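Local coordinates for CELL WALL surface anchor family protein (Streptococcus pneumoniae, PDB 2X9Z) that probably forms the repeating backbone subunit of the pneumococcal pilus, a cell-surface fibre linked to adhesion, at residues D23-H28 and E255-T260; N52-M57 and G90-L95; D133-Y138 and N146-N151. The protein carries 1 engineered substitution. All coordinates share one frame; numbering follows the deposited sequence.

Contact 1 of 3, residues D23-H28 and E255-T260; sequences DTPVNH and EPKVVT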
loop_
_atom_site.group_PDB
_atom_site.type_symbol
_atom_site.label_atom_id
_atom_site.label_comp_id
_atom_site.label_asym_id
_atom_site.label_seq_id
_atom_site.Cartn_x
_atom_site.Cartn_y
_atom_site.Cartn_z
ATOM N N ASP A 23 -14.496 9.864 2.868
ATOM C CA ASP A 23 -15.053 8.641 3.437
ATOM C C ASP A 23 -16.228 8.085 2.634
ATOM O O ASP A 23 -16.513 6.880 2.669
ATOM C CB ASP A 23 -15.504 8.857 4.877
ATOM C CG ASP A 23 -16.111 7.610 5.470
ATOM O OD1 ASP A 23 -15.357 6.631 5.660
ATOM O OD2 ASP A 23 -17.337 7.598 5.717
ATOM N N THR A 24 -16.917 8.972 1.927
ATOM C CA THR A 24 -18.093 8.598 1.165
ATOM C C THR A 24 -17.676 8.005 -0.172
ATOM O O THR A 24 -16.961 8.649 -0.949
ATOM C CB THR A 24 -18.974 9.822 0.915
ATOM O OG1 THR A 24 -19.432 10.340 2.168
ATOM C CG2 THR A 24 -20.166 9.447 0.057
ATOM N N PRO A 25 -18.089 6.757 -0.445
ATOM C CA PRO A 25 -17.754 6.184 -1.752
ATOM C C PRO A 25 -18.380 6.987 -2.887
ATOM O O PRO A 25 -19.517 7.450 -2.776
ATOM C CB PRO A 25 -18.359 4.778 -1.688
ATOM C CG PRO A 25 -18.444 4.469 -0.227
ATOM C CD PRO A 25 -18.756 5.782 0.435
ATOM N N VAL A 26 -17.624 7.166 -3.961
ATOM C CA VAL A 26 -18.118 7.853 -5.145
ATOM C C VAL A 26 -18.848 6.849 -6.030
ATOM O O VAL A 26 -18.335 5.759 -6.317
ATOM C CB VAL A 26 -16.963 8.519 -5.926
ATOM C CG1 VAL A 26 -17.452 9.041 -7.273
ATOM C CG2 VAL A 26 -16.337 9.636 -5.098
ATOM N N ASN A 27 -20.053 7.215 -6.446
ATOM C CA ASN A 27 -20.887 6.356 -7.272
ATOM C C ASN A 27 -20.357 6.220 -8.695
ATOM O O ASN A 27 -20.052 7.216 -9.358
ATOM C CB ASN A 27 -22.314 6.894 -7.311
ATOM C CG ASN A 27 -23.284 5.924 -7.954
ATOM O OD1 ASN A 27 -23.089 4.711 -7.907
ATOM N ND2 ASN A 27 -24.345 6.456 -8.550
ATOM N N HIS A 28 -20.270 4.979 -9.160
ATOM C CA HIS A 28 -19.829 4.675 -10.509
ATOM C C HIS A 28 -20.649 3.536 -11.094
ATOM O O HIS A 28 -21.426 2.890 -10.394
ATOM C CB HIS A 28 -18.350 4.286 -10.504
ATOM C CG HIS A 28 -17.429 5.459 -10.452
ATOM N ND1 HIS A 28 -17.151 6.227 -11.561
ATOM C CD2 HIS A 28 -16.731 6.004 -9.430
ATOM C CE1 HIS A 28 -16.320 7.197 -11.224
ATOM N NE2 HIS A 28 -16.045 7.081 -9.938
ATOM N N GLU A 255 -7.790 6.421 2.235
ATOM C CA GLU A 255 -8.079 5.799 0.954
ATOM C C GLU A 255 -9.461 6.201 0.442
ATOM O O GLU A 255 -10.429 6.245 1.201
ATOM C CB GLU A 255 -7.974 4.273 1.101
ATOM C CG GLU A 255 -6.639 3.815 1.727
ATOM C CD GLU A 255 -6.645 2.371 2.247
ATOM O OE1 GLU A 255 -5.555 1.859 2.597
ATOM O OE2 GLU A 255 -7.722 1.740 2.306
ATOM N N PRO A 256 -9.557 6.512 -0.852
ATOM C CA PRO A 256 -10.852 6.810 -1.466
ATOM C C PRO A 256 -11.600 5.515 -1.734
ATOM O O PRO A 256 -11.000 4.442 -1.722
ATOM C CB PRO A 256 -10.450 7.467 -2.790
ATOM C CG PRO A 256 -9.176 6.770 -3.156
ATOM C CD PRO A 256 -8.464 6.488 -1.841
ATOM N N LYS A 257 -12.902 5.614 -1.959
ATOM C CA LYS A 257 -13.722 4.439 -2.243
ATOM C C LYS A 257 -14.667 4.690 -3.403
ATOM O O LYS A 257 -15.079 5.828 -3.651
ATOM C CB LYS A 257 -14.545 4.032 -1.015
ATOM C CG LYS A 257 -13.713 3.566 0.168
ATOM C CD LYS A 257 -14.600 3.277 1.361
ATOM C CE LYS A 257 -13.776 2.829 2.550
ATOM N NZ LYS A 257 -12.624 3.743 2.773
ATOM N N VAL A 258 -15.000 3.625 -4.123
ATOM C CA VAL A 258 -16.032 3.699 -5.144
ATOM C C VAL A 258 -17.118 2.682 -4.824
ATOM O O VAL A 258 -16.895 1.734 -4.068
ATOM C CB VAL A 258 -15.474 3.432 -6.551
ATOM C CG1 VAL A 258 -14.368 4.421 -6.872
ATOM C CG2 VAL A 258 -14.973 2.006 -6.662
ATOM N N VAL A 259 -18.300 2.886 -5.386
ATOM C CA VAL A 259 -19.405 1.967 -5.169
ATOM C C VAL A 259 -20.322 2.030 -6.376
ATOM O O VAL A 259 -20.304 3.008 -7.124
ATOM C CB VAL A 259 -20.167 2.311 -3.869
ATOM C CG1 VAL A 259 -20.889 3.650 -4.001
ATOM C CG2 VAL A 259 -21.133 1.189 -3.483
ATOM N N THR A 260 -21.096 0.971 -6.581
ATOM C CA THR A 260 -22.125 0.964 -7.608
ATOM C C THR A 260 -23.436 0.490 -6.989
ATOM O O THR A 260 -23.426 -0.199 -5.972
ATOM C CB THR A 260 -21.725 0.065 -8.792
ATOM O OG1 THR A 260 -22.605 0.309 -9.894
ATOM C CG2 THR A 260 -21.776 -1.401 -8.407
HETATM O O HOH W 1 -14.115 8.399 -1.672
#
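A short parallel strand pairing forms one edge of a mixed beta sheet here. Residues 26-27 are the outermost strand, and residues 257-259, from the far end of the chain, lie beside them. Both backbone polar atoms of Val26 bond to strand 257-259. Its N donates to Lys257 O at 2.9 Å, a nearly straight bond with an N-H...O angle of 166°. Its O receives Val259 N at 3.0 Å. His28 N then donates to Val259 O at 2.8 Å and approaches almost along the C=O axis. The hydroxyl of Thr260 extends the pairing. OG1 is turned anti to its backbone N (chi1 -167°) and donates to His28 O at 2.9 Å, in the plane of that carbonyl.

The C-terminal strand 257-259 returns to the sheet built mainly from the first half of the chain. It is inserted between 26-27 and 130-139, and Val258 has backbone hydrogen bonds to Glu130.

Side chains pack on both faces. On the face of Val259, Pro25 CB touches Val259 CG1 at 3.6 Å. That methyl stands in the crowded position between N and the carbonyl carbon (chi1 67°). Pro25 also lies alongside the stem of Lys257, with both side chains pointing the same way. On the face of Val26 and Val258, the His28 ring crosses Val258 obliquely, and its CD2 meets CG1 at 3.8 Å. His28 ND1 bonds to Asp32, which limits rotation of the ring. Phe9 and Tyr36 pack against Val258 on this face. At the start of the pairing, a water donates to Thr24 O and accepts from Lys257 N, joining the two backbones before direct bonding begins.

Contact 2 of 3, residues N52-M57 and G90-L95; sequences NWSDRM and GFDLKL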
loop_
_atom_site.group_PDB
_atom_site.type_symbol
_atom_site.label_atom_id
_atom_site.label_comp_id
_atom_site.label_asym_id
_atom_site.label_seq_id
_atom_site.Cartn_x
_atom_site.Cartn_y
_atom_site.Cartn_z
ATOM N N ASN A 52 9.893 4.552 -2.192
ATOM C CA ASN A 52 9.114 3.523 -2.871
ATOM C C ASN A 52 7.619 3.687 -2.595
ATOM O O ASN A 52 7.224 3.875 -1.440
ATOM C CB ASN A 52 9.584 2.150 -2.377
ATOM C CG ASN A 52 8.810 0.997 -2.991
ATOM O OD1 ASN A 52 9.034 0.627 -4.145
ATOM N ND2 ASN A 52 7.906 0.404 -2.208
ATOM N N TRP A 53 6.804 3.596 -3.641
ATOM C CA TRP A 53 5.353 3.603 -3.487
ATOM C C TRP A 53 4.809 2.246 -3.919
ATOM O O TRP A 53 5.188 1.719 -4.960
ATOM C CB TRP A 53 4.693 4.696 -4.335
ATOM C CG TRP A 53 5.031 6.095 -3.906
ATOM C CD1 TRP A 53 4.288 6.906 -3.082
ATOM C CD2 TRP A 53 6.198 6.849 -4.269
ATOM N NE1 TRP A 53 4.920 8.117 -2.922
ATOM C CE2 TRP A 53 6.092 8.107 -3.636
ATOM C CE3 TRP A 53 7.318 6.584 -5.066
ATOM C CZ2 TRP A 53 7.061 9.098 -3.778
ATOM C CZ3 TRP A 53 8.281 7.571 -5.204
ATOM C CH2 TRP A 53 8.143 8.814 -4.563
ATOM N N SER A 54 3.898 1.699 -3.130
ATOM C CA SER A 54 3.339 0.387 -3.396
ATOM C C SER A 54 1.817 0.527 -3.299
ATOM O O SER A 54 1.302 1.068 -2.323
ATOM C CB SER A 54 3.882 -0.609 -2.364
ATOM O OG SER A 54 3.417 -1.928 -2.586
ATOM N N ASP A 55 1.103 0.034 -4.306
ATOM C CA ASP A 55 -0.336 0.236 -4.409
ATOM C C ASP A 55 -1.029 -1.066 -4.822
ATOM O O ASP A 55 -0.638 -1.700 -5.798
ATOM C CB ASP A 55 -0.579 1.335 -5.447
ATOM C CG ASP A 55 -1.989 1.874 -5.443
ATOM O OD1 ASP A 55 -2.915 1.279 -4.847
ATOM O OD2 ASP A 55 -2.162 2.933 -6.083
ATOM N N ARG A 56 -2.055 -1.472 -4.080
ATOM C CA ARG A 56 -2.872 -2.623 -4.473
ATOM C C ARG A 56 -4.334 -2.269 -4.314
ATOM O O ARG A 56 -4.683 -1.396 -3.521
ATOM C CB ARG A 56 -2.546 -3.857 -3.631
ATOM C CG ARG A 56 -1.132 -4.394 -3.810
ATOM C CD ARG A 56 -0.935 -4.993 -5.211
ATOM N NE ARG A 56 0.366 -5.655 -5.376
ATOM C CZ ARG A 56 1.517 -5.024 -5.594
ATOM N NH1 ARG A 56 1.549 -3.702 -5.651
ATOM N NH2 ARG A 56 2.639 -5.718 -5.740
HETATM N N MSE A 57 -5.201 -2.940 -5.059
HETATM C CA MSE A 57 -6.618 -2.602 -4.984
HETATM C C MSE A 57 -7.512 -3.832 -4.989
HETATM O O MSE A 57 -7.105 -4.923 -5.405
HETATM C CB MSE A 57 -6.996 -1.605 -6.078
HETATM C CG MSE A 57 -6.745 -2.091 -7.493
HETATM SE SE MSE A 57 -6.397 -0.585 -8.701
HETATM C CE MSE A 57 -4.581 -0.216 -8.083
ATOM N N GLY A 90 -2.198 -4.018 -9.093
ATOM C CA GLY A 90 -1.584 -2.745 -8.753
ATOM C C GLY A 90 -0.154 -2.626 -9.221
ATOM O O GLY A 90 0.224 -3.213 -10.227
ATOM N N PHE A 91 0.649 -1.872 -8.484
ATOM C CA PHE A 91 1.992 -1.588 -8.945
ATOM C C PHE A 91 2.907 -1.176 -7.807
ATOM O O PHE A 91 2.449 -0.845 -6.701
ATOM C CB PHE A 91 1.969 -0.484 -10.005
ATOM C CG PHE A 91 1.524 0.853 -9.472
ATOM C CD1 PHE A 91 2.446 1.761 -8.952
ATOM C CD2 PHE A 91 0.181 1.202 -9.480
ATOM C CE1 PHE A 91 2.027 2.993 -8.452
ATOM C CE2 PHE A 91 -0.234 2.432 -8.986
ATOM C CZ PHE A 91 0.689 3.327 -8.474
ATOM N N ASP A 92 4.201 -1.199 -8.093
ATOM C CA ASP A 92 5.222 -0.677 -7.196
ATOM C C ASP A 92 6.119 0.231 -8.022
ATOM O O ASP A 92 6.511 -0.128 -9.133
ATOM C CB ASP A 92 6.042 -1.822 -6.600
ATOM C CG ASP A 92 5.216 -2.733 -5.723
ATOM O OD1 ASP A 92 5.290 -2.563 -4.498
ATOM O OD2 ASP A 92 4.498 -3.618 -6.249
ATOM N N LEU A 93 6.424 1.413 -7.491
ATOM C CA LEU A 93 7.221 2.404 -8.210
ATOM C C LEU A 93 8.299 2.889 -7.254
ATOM O O LEU A 93 7.990 3.402 -6.181
ATOM C CB LEU A 93 6.355 3.582 -8.682
ATOM C CG LEU A 93 7.006 4.594 -9.642
ATOM C CD1 LEU A 93 5.946 5.358 -10.427
ATOM C CD2 LEU A 93 7.942 5.573 -8.928
ATOM N N LYS A 94 9.559 2.709 -7.631
ATOM C CA LYS A 94 10.656 3.110 -6.773
ATOM C C LYS A 94 11.586 4.058 -7.515
ATOM O O LYS A 94 11.855 3.877 -8.706
ATOM C CB LYS A 94 11.432 1.883 -6.307
ATOM C CG LYS A 94 12.211 1.181 -7.397
ATOM C CD LYS A 94 13.252 0.259 -6.803
ATOM C CE LYS A 94 14.613 0.528 -7.401
ATOM N NZ LYS A 94 15.673 -0.206 -6.663
ATOM N N LEU A 95 12.078 5.077 -6.820
ATOM C CA LEU A 95 13.046 5.970 -7.441
ATOM C C LEU A 95 14.412 5.286 -7.538
ATOM O O LEU A 95 14.852 4.622 -6.595
ATOM C CB LEU A 95 13.169 7.282 -6.664
ATOM C CG LEU A 95 11.897 8.124 -6.561
ATOM C CD1 LEU A 95 12.223 9.487 -5.974
ATOM C CD2 LEU A 95 11.213 8.276 -7.920
#
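Asp92 OD2 is gripped by two N-H groups, both from Arg56. Arg56 NH2 donates to Asp92 OD2 at 2.9 Å, a salt bridge that meets the syn lone pair of that oxygen. NH1 donates to the same OD2 from above the carboxylate plane. OD2 lies in the guanidinium plane, and the two planar groups are turned 82° apart. The Arg56 chain bends at chi2 (-68°) to bring its tip back over the neighbouring strand. NH1 also donates to Asp55 O at 3.0 Å, so that carbonyl takes two donors, NH1 and Phe91 N. NH2 also forms a salt bridge with Glu231, so the charge of Arg56 is probably shared between two acids. The other oxygen, Asp92 OD1, accepts from Ser54 OG at 2.8 Å.

The backbones run antiparallel. Trp53 and Leu93 form one hydrogen-bonded pair, Asp55 and Phe91 the next. Trp53 N to Leu93 O, 2.8 Å, is almost straight. The backbone angles of Gly90 call for glycine, and a CB would clash with Asp55 O, to which CA makes a CA-H...O contact.

On the opposite face from Asp92, Asp55 CB sits over one face of the Phe91 ring, 4.0 Å from its centroid. The Trp53 ring presents its edge to Leu95 CG, with CZ3 at 3.9 Å, and CE3 packs on Leu93 CD2. Asp55 OD1 bonds to Lys7, and Met57, a selenomethionine, packs on Asn132. Lysine, asparagine and a neighbouring acid are consistent with the Lys-Asn isopeptide sites of Gram-positive pilins. Trp53, Asp55 and Phe91 face strand 110-120, as in the interior of a Cna-B-like beta sandwich.

Contact 3 of 3, residues D133-Y138 and N146-N151; sequences DVTFNY and NTPKPN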
loop_
_atom_site.group_PDB
_atom_site.type_symbol
_atom_site.label_atom_id
_atom_site.label_comp_id
_atom_site.label_asym_id
_atom_site.label_seq_id
_atom_site.Cartn_x
_atom_site.Cartn_y
_atom_site.Cartn_z
ATOM N N ASP A 133 -5.035 0.360 -1.398
ATOM C CA ASP A 133 -4.162 0.623 -0.258
ATOM C C ASP A 133 -2.753 0.914 -0.753
ATOM O O ASP A 133 -2.226 0.194 -1.594
ATOM C CB ASP A 133 -4.171 -0.530 0.764
ATOM C CG ASP A 133 -3.596 -1.835 0.216
ATOM O OD1 ASP A 133 -4.255 -2.487 -0.626
ATOM O OD2 ASP A 133 -2.491 -2.233 0.658
ATOM N N VAL A 134 -2.165 1.986 -0.233
ATOM C CA VAL A 134 -0.852 2.445 -0.657
ATOM C C VAL A 134 0.051 2.602 0.548
ATOM O O VAL A 134 -0.405 2.942 1.651
ATOM C CB VAL A 134 -0.950 3.817 -1.350
ATOM C CG1 VAL A 134 0.416 4.507 -1.411
ATOM C CG2 VAL A 134 -1.530 3.665 -2.728
ATOM N N THR A 135 1.336 2.345 0.340
ATOM C CA THR A 135 2.347 2.757 1.296
ATOM C C THR A 135 3.426 3.542 0.593
ATOM O O THR A 135 3.731 3.300 -0.583
ATOM C CB THR A 135 3.040 1.574 2.038
ATOM O OG1 THR A 135 3.630 0.660 1.095
ATOM C CG2 THR A 135 2.069 0.843 2.942
ATOM N N PHE A 136 3.996 4.490 1.325
ATOM C CA PHE A 136 5.258 5.107 0.949
ATOM C C PHE A 136 6.302 4.550 1.903
ATOM O O PHE A 136 6.261 4.818 3.109
ATOM C CB PHE A 136 5.195 6.632 1.038
ATOM C CG PHE A 136 6.473 7.320 0.642
ATOM C CD1 PHE A 136 7.046 7.090 -0.603
ATOM C CD2 PHE A 136 7.105 8.199 1.514
ATOM C CE1 PHE A 136 8.220 7.720 -0.975
ATOM C CE2 PHE A 136 8.281 8.838 1.143
ATOM C CZ PHE A 136 8.835 8.597 -0.101
ATOM N N ASN A 137 7.197 3.736 1.357
ATOM C CA ASN A 137 8.257 3.094 2.123
ATOM C C ASN A 137 9.546 3.824 1.846
ATOM O O ASN A 137 10.001 3.883 0.702
ATOM C CB ASN A 137 8.369 1.629 1.723
ATOM C CG ASN A 137 7.039 0.921 1.824
ATOM O OD1 ASN A 137 6.642 0.452 2.910
ATOM N ND2 ASN A 137 6.316 0.863 0.710
ATOM N N TYR A 138 10.118 4.405 2.891
ATOM C CA TYR A 138 11.248 5.307 2.724
ATOM C C TYR A 138 12.195 5.217 3.914
ATOM O O TYR A 138 11.865 4.636 4.948
ATOM C CB TYR A 138 10.738 6.750 2.586
ATOM C CG TYR A 138 10.316 7.355 3.909
ATOM C CD1 TYR A 138 9.088 7.044 4.487
ATOM C CD2 TYR A 138 11.149 8.242 4.582
ATOM C CE1 TYR A 138 8.707 7.596 5.703
ATOM C CE2 TYR A 138 10.778 8.796 5.797
ATOM C CZ TYR A 138 9.558 8.470 6.356
ATOM O OH TYR A 138 9.191 9.033 7.564
ATOM N N ASN A 146 6.580 -2.664 1.689
ATOM C CA ASN A 146 5.602 -2.404 0.637
ATOM C C ASN A 146 4.191 -2.499 1.228
ATOM O O ASN A 146 4.032 -2.564 2.449
ATOM C CB ASN A 146 5.804 -3.363 -0.536
ATOM C CG ASN A 146 5.842 -4.794 -0.093
ATOM O OD1 ASN A 146 4.996 -5.221 0.680
ATOM N ND2 ASN A 146 6.841 -5.542 -0.553
ATOM N N THR A 147 3.161 -2.497 0.386
ATOM C CA THR A 147 1.797 -2.355 0.884
ATOM C C THR A 147 1.105 -3.718 1.013
ATOM O O THR A 147 1.435 -4.658 0.295
ATOM C CB THR A 147 0.986 -1.379 -0.008
ATOM O OG1 THR A 147 -0.119 -0.845 0.731
ATOM C CG2 THR A 147 0.495 -2.053 -1.296
ATOM N N PRO A 148 0.134 -3.843 1.939
ATOM C CA PRO A 148 -0.597 -5.119 2.034
ATOM C C PRO A 148 -1.268 -5.551 0.718
ATOM O O PRO A 148 -1.743 -4.712 -0.056
ATOM C CB PRO A 148 -1.649 -4.838 3.121
ATOM C CG PRO A 148 -0.968 -3.838 3.998
ATOM C CD PRO A 148 -0.203 -2.938 3.053
ATOM N N LYS A 149 -1.289 -6.860 0.474
ATOM C CA LYS A 149 -2.029 -7.437 -0.646
ATOM C C LYS A 149 -3.316 -8.052 -0.085
ATOM O O LYS A 149 -3.255 -8.996 0.707
ATOM C CB LYS A 149 -1.209 -8.531 -1.342
ATOM C CG LYS A 149 -0.071 -8.041 -2.250
ATOM C CD LYS A 149 1.105 -7.472 -1.447
ATOM C CE LYS A 149 2.143 -6.784 -2.326
ATOM N NZ LYS A 149 3.183 -6.138 -1.462
ATOM N N PRO A 150 -4.487 -7.518 -0.477
ATOM C CA PRO A 150 -5.731 -8.072 0.072
ATOM C C PRO A 150 -5.969 -9.517 -0.358
ATOM O O PRO A 150 -5.529 -9.932 -1.433
ATOM C CB PRO A 150 -6.817 -7.163 -0.513
ATOM C CG PRO A 150 -6.118 -5.919 -0.907
ATOM C CD PRO A 150 -4.728 -6.324 -1.301
ATOM N N ASN A 151 -6.654 -10.282 0.486
ATOM C CA ASN A 151 -6.990 -11.668 0.166
ATOM C C ASN A 151 -8.306 -12.068 0.803
ATOM O O ASN A 151 -8.704 -11.520 1.831
ATOM C CB ASN A 151 -5.886 -12.616 0.642
ATOM C CG ASN A 151 -5.905 -13.973 -0.070
ATOM O OD1 ASN A 151 -6.655 -14.187 -1.029
ATOM N ND2 ASN A 151 -5.066 -14.896 0.401
HETATM O O HOH W 2 -1.116 0.442 3.125
#
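Asp133 and Thr147 bury the most surface in this contact, with Asn146 and Thr135 next. The carboxylate of Asp133 stands in the crowded position between N and the carbonyl carbon (chi1 65°), which carries it toward segment 146-151. Thr147 OG1, anti to its backbone N, donates to Asp133 OD2 at 2.7 Å and comes from above the carboxylate plane. The same OD2 lies 2.7 Å from Pro148 O and rests on the Pro148 ring at CD, 3.4 Å away. Asp133 OD1 meets Pro150 CG tip to tip. A water donates to Thr147 OG1 and to Val134 O, so the hydroxyl is tied to strand 130-139 twice. Thr135 crosses Thr147 obliquely, its CG2 3.5 Å from OG1. Lys149 folds back, and its NZ donates to Thr147 O at 2.9 Å.

Segment 146-151 has no regular structure and runs roughly opposite to strand 130-139, over the face carrying Asp133, Thr135 and Asn137. Thr147 N bonds to Ser54 OG of strand 50-57. Asn146 bonds to Tyr229 and Asp228, and Lys149 NZ to Tyr229 O. The segment thus lies between this sheet and the one containing strand 226-229, with Lys216 of strand 215-219 against Asp133 and Pro148.

All three contacts reach one mixed sheet, in which strands 26-27, 257-259, 130-139, 50-57 and 90-95 follow in that order. Contacts 2 and 3 are close, with centres about 7 Å apart. Strands 50-57 and 130-139 are neighbours, and Arg56 O lies 2.8 Å from Asp133 N, a probable hydrogen bond. Contact 1 is farther off, its centre about 21 Å from contact 2 and about 20 Å from contact 3. It does touch contact 3, where Glu255 OE1 packs 3.3 Å from Asp133 CB. Contacts 1 and 2 do not touch; their nearest atoms are about 7 Å apart. Along the chain, contact 1 encloses both others.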